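PDB 4JP0: 43.8 kDa insecticidal crystal protein, which forms one half of a binary insecticidal toxin that acts on western corn rootworm, both partner proteins being needed for maximal toxicity. Local coordinates for residues K198-Y203 with L320-G325; S61-N66 with D192-I197. One frame throughout, in Å; residues are numbered along the deposited sequence.

In the fold
Both contacts draw on helix 193-199, but on different parts of it. Contact 2 sets the first turn of the helix against the 61-66 loop, and so joins a loop in the ricin B-type lectin range to a helix in the toxin range. Contact 1 lies wholly in the toxin range, where the chain leaves the helix and enters strand 202-221 beside strand 307-323. Each is partly buried, contact 1 about 15 Å and contact 2 about 22 Å from the chain's centre. Contact 1 centres on a direct hydrogen bond and a tyrosine ring over backbone; contact 2 relies on apolar packing and bridging waters. About 13 Å separates their centres, and Gln196 NE2 probably hydrogen-bonds Tyr203 OH 2.9 Å away.

Contact 1: K198-Y203 with L320-G325; sequences KTTPYY and LYRYNG
Thr200 holds OG1 anti to its backbone N (chi1 175°), reaching the end of strand 307-323, while Tyr203 turns CG anti to its carbonyl carbon, which sets CG beside the backbone N. Thr200 OG1 accepts a hydrogen bond from Tyr323 N at 2.9 Å, nearly straight at 176°. Threonine suits this place: Thr200 is the first residue to leave helical geometry, and its short hydroxyl-bearing side chain takes a strand N-H before the chain itself becomes a strand. The same hydroxyl donates only weakly to Tyr202 O. Arg322 CA sits over a face of the Tyr203 ring, 4.1 Å from its centroid, a CH-pi contact. The two side chains run side by side in the same direction, with Arg322 CG 3.5 Å from Tyr203 CE2 and the guanidinium plane 85° from the ring. Both polar ends meet Asp188, Arg322 NE in a salt bridge and Tyr203 OH in a hydrogen bond. The buried Leu320 packs CD1 on Tyr203 CB at 3.8 Å and also touches Ile330 and Leu247 of helix 240-247. Strands 202-221 and 307-323 are adjacent and antiparallel in a four-stranded sheet, flanked by 174-182 and 327-346.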
# COMPACT_ATOMS: atom_id res chain seq x y z
N LYS A 198 3.84 8.01 -18.38
CA LYS A 198 3.54 9.33 -18.90
C LYS A 198 2.23 9.90 -18.40
O LYS A 198 2.08 11.12 -18.30
CB LYS A 198 3.53 9.30 -20.45
CG LYS A 198 4.91 9.32 -20.98
CD LYS A 198 4.98 9.01 -22.48
CE LYS A 198 4.49 10.12 -23.33
NZ LYS A 198 4.02 9.56 -24.65
N THR A 199 1.31 9.01 -18.04
CA THR A 199 -0.02 9.44 -17.66
C THR A 199 -0.36 9.18 -16.21
O THR A 199 -1.15 9.91 -15.65
CB THR A 199 -1.12 8.81 -18.55
OG1 THR A 199 -1.09 7.38 -18.42
CG2 THR A 199 -0.85 9.10 -20.03
N THR A 200 0.23 8.17 -15.59
CA THR A 200 -0.11 7.85 -14.23
C THR A 200 1.13 7.36 -13.46
O THR A 200 1.14 6.29 -13.01
CB THR A 200 -1.32 6.85 -14.13
OG1 THR A 200 -1.52 6.49 -12.79
CG2 THR A 200 -1.07 5.62 -14.93
N PRO A 201 2.16 8.18 -13.39
CA PRO A 201 3.42 7.70 -12.80
C PRO A 201 3.25 7.31 -11.34
O PRO A 201 4.00 6.50 -10.84
CB PRO A 201 4.38 8.90 -12.93
CG PRO A 201 3.43 10.11 -13.11
CD PRO A 201 2.29 9.56 -13.93
N TYR A 202 2.29 7.94 -10.66
CA TYR A 202 1.93 7.49 -9.31
C TYR A 202 0.51 6.99 -9.27
O TYR A 202 -0.41 7.68 -9.72
CB TYR A 202 2.10 8.59 -8.27
CG TYR A 202 3.55 8.91 -8.03
CD1 TYR A 202 4.21 9.89 -8.81
CD2 TYR A 202 4.28 8.21 -7.08
CE1 TYR A 202 5.58 10.20 -8.59
CE2 TYR A 202 5.63 8.50 -6.86
CZ TYR A 202 6.27 9.48 -7.61
OH TYR A 202 7.60 9.70 -7.38
N TYR A 203 0.33 5.79 -8.73
CA TYR A 203 -1.03 5.26 -8.51
C TYR A 203 -1.46 5.64 -7.11
O TYR A 203 -0.62 5.85 -6.23
CB TYR A 203 -1.03 3.72 -8.61
CG TYR A 203 -1.04 3.20 -10.05
CD1 TYR A 203 -0.02 3.52 -10.93
CD2 TYR A 203 -2.09 2.38 -10.51
CE1 TYR A 203 -0.04 3.08 -12.27
CE2 TYR A 203 -2.12 1.92 -11.78
CZ TYR A 203 -1.08 2.26 -12.67
OH TYR A 203 -1.13 1.78 -13.95
N LEU A 320 -6.77 0.14 -5.38
CA LEU A 320 -5.70 0.77 -6.13
C LEU A 320 -6.24 1.39 -7.40
O LEU A 320 -6.98 0.72 -8.15
CB LEU A 320 -4.66 -0.29 -6.48
CG LEU A 320 -3.45 0.19 -7.27
CD1 LEU A 320 -2.58 1.06 -6.38
CD2 LEU A 320 -2.62 -1.00 -7.79
N TYR A 321 -5.82 2.63 -7.66
CA TYR A 321 -6.32 3.42 -8.79
C TYR A 321 -5.22 4.05 -9.65
O TYR A 321 -4.21 4.56 -9.11
CB TYR A 321 -7.13 4.60 -8.25
CG TYR A 321 -8.31 4.19 -7.36
CD1 TYR A 321 -8.11 3.84 -6.03
CD2 TYR A 321 -9.60 4.12 -7.87
CE1 TYR A 321 -9.15 3.46 -5.24
CE2 TYR A 321 -10.68 3.76 -7.05
CZ TYR A 321 -10.43 3.41 -5.75
OH TYR A 321 -11.48 3.03 -4.92
N ARG A 322 -5.41 3.97 -10.97
CA ARG A 322 -4.61 4.75 -11.90
C ARG A 322 -5.08 6.18 -11.69
O ARG A 322 -6.23 6.40 -11.31
CB ARG A 322 -4.98 4.48 -13.33
CG ARG A 322 -4.52 3.23 -13.92
CD ARG A 322 -4.65 3.24 -15.46
NE ARG A 322 -4.70 1.86 -15.91
CZ ARG A 322 -5.42 1.42 -16.90
NH1 ARG A 322 -6.18 2.25 -17.62
NH2 ARG A 322 -5.37 0.12 -17.19
N TYR A 323 -4.24 7.17 -11.95
CA TYR A 323 -4.72 8.54 -11.84
C TYR A 323 -4.32 9.34 -13.01
O TYR A 323 -3.11 9.74 -13.06
CB TYR A 323 -4.24 9.29 -10.61
CG TYR A 323 -5.01 10.60 -10.51
CD1 TYR A 323 -6.25 10.64 -9.90
CD2 TYR A 323 -4.55 11.77 -11.10
CE1 TYR A 323 -6.98 11.79 -9.80
CE2 TYR A 323 -5.29 12.98 -11.02
CZ TYR A 323 -6.51 12.96 -10.36
OH TYR A 323 -7.29 14.09 -10.22
N ASN A 324 -5.34 9.59 -13.86
CA ASN A 324 -5.35 10.29 -15.18
C ASN A 324 -6.22 11.53 -15.25
O ASN A 324 -6.81 11.76 -16.29
CB ASN A 324 -5.97 9.36 -16.26
CG ASN A 324 -7.56 9.34 -16.23
OD1 ASN A 324 -8.19 9.71 -15.25
ND2 ASN A 324 -8.19 8.87 -17.33
N GLY A 325 -6.29 12.33 -14.19
CA GLY A 325 -7.25 13.42 -14.15
C GLY A 325 -8.52 12.93 -13.44
O GLY A 325 -9.40 13.73 -13.14
O HOH W 1 -0.36 10.03 -11.15

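Contact 2: S61-N66 with D192-I197; sequences SYAANN and DKNTQI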
# COMPACT_ATOMS: atom_id res chain seq x y z
N SER A 61 14.02 4.65 -16.56
CA SER A 61 14.08 5.18 -17.92
C SER A 61 12.67 5.72 -18.26
O SER A 61 11.67 4.97 -18.27
CB SER A 61 14.49 4.08 -18.89
OG SER A 61 14.79 4.64 -20.15
N TYR A 62 12.59 7.00 -18.57
CA TYR A 62 11.27 7.61 -18.70
C TYR A 62 10.62 7.33 -20.04
O TYR A 62 10.98 7.94 -21.03
CB TYR A 62 11.34 9.11 -18.41
CG TYR A 62 9.98 9.80 -18.46
CD1 TYR A 62 9.07 9.63 -17.43
CD2 TYR A 62 9.63 10.60 -19.54
CE1 TYR A 62 7.83 10.27 -17.47
CE2 TYR A 62 8.42 11.23 -19.58
CZ TYR A 62 7.50 11.06 -18.57
OH TYR A 62 6.30 11.72 -18.60
N ALA A 63 9.69 6.38 -20.06
CA ALA A 63 8.96 6.02 -21.28
C ALA A 63 9.92 5.61 -22.39
O ALA A 63 9.69 5.89 -23.59
CB ALA A 63 8.11 7.18 -21.75
N ALA A 64 11.01 4.97 -21.97
CA ALA A 64 11.92 4.35 -22.92
C ALA A 64 12.37 3.02 -22.31
O ALA A 64 12.29 2.86 -21.09
CB ALA A 64 13.10 5.22 -23.17
N ASN A 65 12.85 2.11 -23.14
CA ASN A 65 13.30 0.78 -22.66
C ASN A 65 12.28 0.11 -21.76
O ASN A 65 12.65 -0.55 -20.80
CB ASN A 65 14.64 0.90 -21.91
CG ASN A 65 15.62 1.84 -22.61
OD1 ASN A 65 15.85 2.97 -22.17
ND2 ASN A 65 16.22 1.36 -23.71
N ASN A 66 11.00 0.26 -22.09
CA ASN A 66 9.93 -0.36 -21.29
C ASN A 66 9.95 0.06 -19.82
O ASN A 66 9.50 -0.70 -18.92
CB ASN A 66 9.94 -1.91 -21.46
CG ASN A 66 8.59 -2.54 -21.21
OD1 ASN A 66 7.54 -1.97 -21.54
ND2 ASN A 66 8.60 -3.71 -20.58
N ASP A 192 0.22 -0.06 -21.37
CA ASP A 192 1.64 -0.27 -21.60
C ASP A 192 2.50 0.58 -20.66
O ASP A 192 2.08 1.59 -20.20
CB ASP A 192 2.06 -0.04 -23.04
CG ASP A 192 2.06 1.39 -23.41
OD1 ASP A 192 1.04 1.89 -23.78
OD2 ASP A 192 3.06 2.02 -23.33
N LYS A 193 3.72 0.10 -20.43
CA LYS A 193 4.54 0.72 -19.41
C LYS A 193 4.87 2.16 -19.79
O LYS A 193 4.89 3.03 -18.93
CB LYS A 193 5.81 -0.12 -19.19
CG LYS A 193 5.59 -1.25 -18.13
CD LYS A 193 6.73 -2.21 -18.06
CE LYS A 193 6.45 -3.29 -16.97
NZ LYS A 193 6.57 -2.67 -15.65
N ASN A 194 5.14 2.42 -21.05
CA ASN A 194 5.53 3.78 -21.44
C ASN A 194 4.38 4.73 -21.28
O ASN A 194 4.56 5.84 -20.80
CB ASN A 194 6.15 3.83 -22.86
CG ASN A 194 7.50 3.09 -22.93
OD1 ASN A 194 8.13 2.86 -21.90
ND2 ASN A 194 7.90 2.65 -24.14
N THR A 195 3.18 4.29 -21.63
CA THR A 195 2.02 5.13 -21.49
C THR A 195 1.68 5.32 -20.01
O THR A 195 1.26 6.40 -19.59
CB THR A 195 0.82 4.53 -22.21
OG1 THR A 195 1.15 4.34 -23.59
CG2 THR A 195 -0.32 5.54 -22.24
N GLN A 196 1.88 4.25 -19.25
CA GLN A 196 1.71 4.28 -17.81
C GLN A 196 2.52 5.39 -17.11
O GLN A 196 1.98 6.20 -16.34
CB GLN A 196 2.11 2.90 -17.24
CG GLN A 196 1.80 2.77 -15.76
CD GLN A 196 2.37 1.51 -15.16
OE1 GLN A 196 3.55 1.23 -15.33
NE2 GLN A 196 1.52 0.74 -14.44
N ILE A 197 3.82 5.41 -17.34
CA ILE A 197 4.63 6.40 -16.68
C ILE A 197 4.32 7.85 -17.15
O ILE A 197 4.55 8.79 -16.41
CB ILE A 197 6.14 6.07 -16.80
CG1 ILE A 197 6.90 6.76 -15.66
CG2 ILE A 197 6.67 6.50 -18.18
CD1 ILE A 197 8.28 6.16 -15.40
O HOH W 2 4.60 11.57 -16.17
O HOH W 3 10.13 0.96 -24.79
O HOH W 4 4.77 -2.65 -21.56
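Ile197 and Asn194, one helical turn apart, meet the 61-66 loop at Tyr62 and Ala63. Ile197 uses both branches: CG2 packs 3.9 Å from Ala63 CB, while CG1, anti to the backbone N, lies 4.0 Å from Tyr62 CD1. The small methyl of Ala63 suits a close approach, Ala63 CA being 4.1 Å from Asn194 CA, and Asn194 OD1 lies against the Ala63 backbone. Farther along, Asn66 and Lys193 cross obliquely, and the aliphatic part of the lysine does the packing, with Lys193 CD 3.3 Å from Asn66 O. The ricin B-type lectin family has the beta-trefoil fold, and this loop links its strands 56-61 and 69-73. Three waters bridge the polar groups: one, lying at the edge of the Tyr62 ring in its plane, joins Tyr62 OH to Ile197 O; another accepts from Asn66 N and Asn194 ND2; the third donates to Asn66 OD1 and accepts from Lys193 N. At the start of helix 193-199, Asp192 is the N-cap: its OD2 accepts from Thr195 N, approached from above the carboxylate plane. In the loop, Ser61 OG donates to a lone pair of Asn65 OD1 at 2.8 Å, and Asn65 is tied in turn to Thr21 OG1 and Tyr22 O.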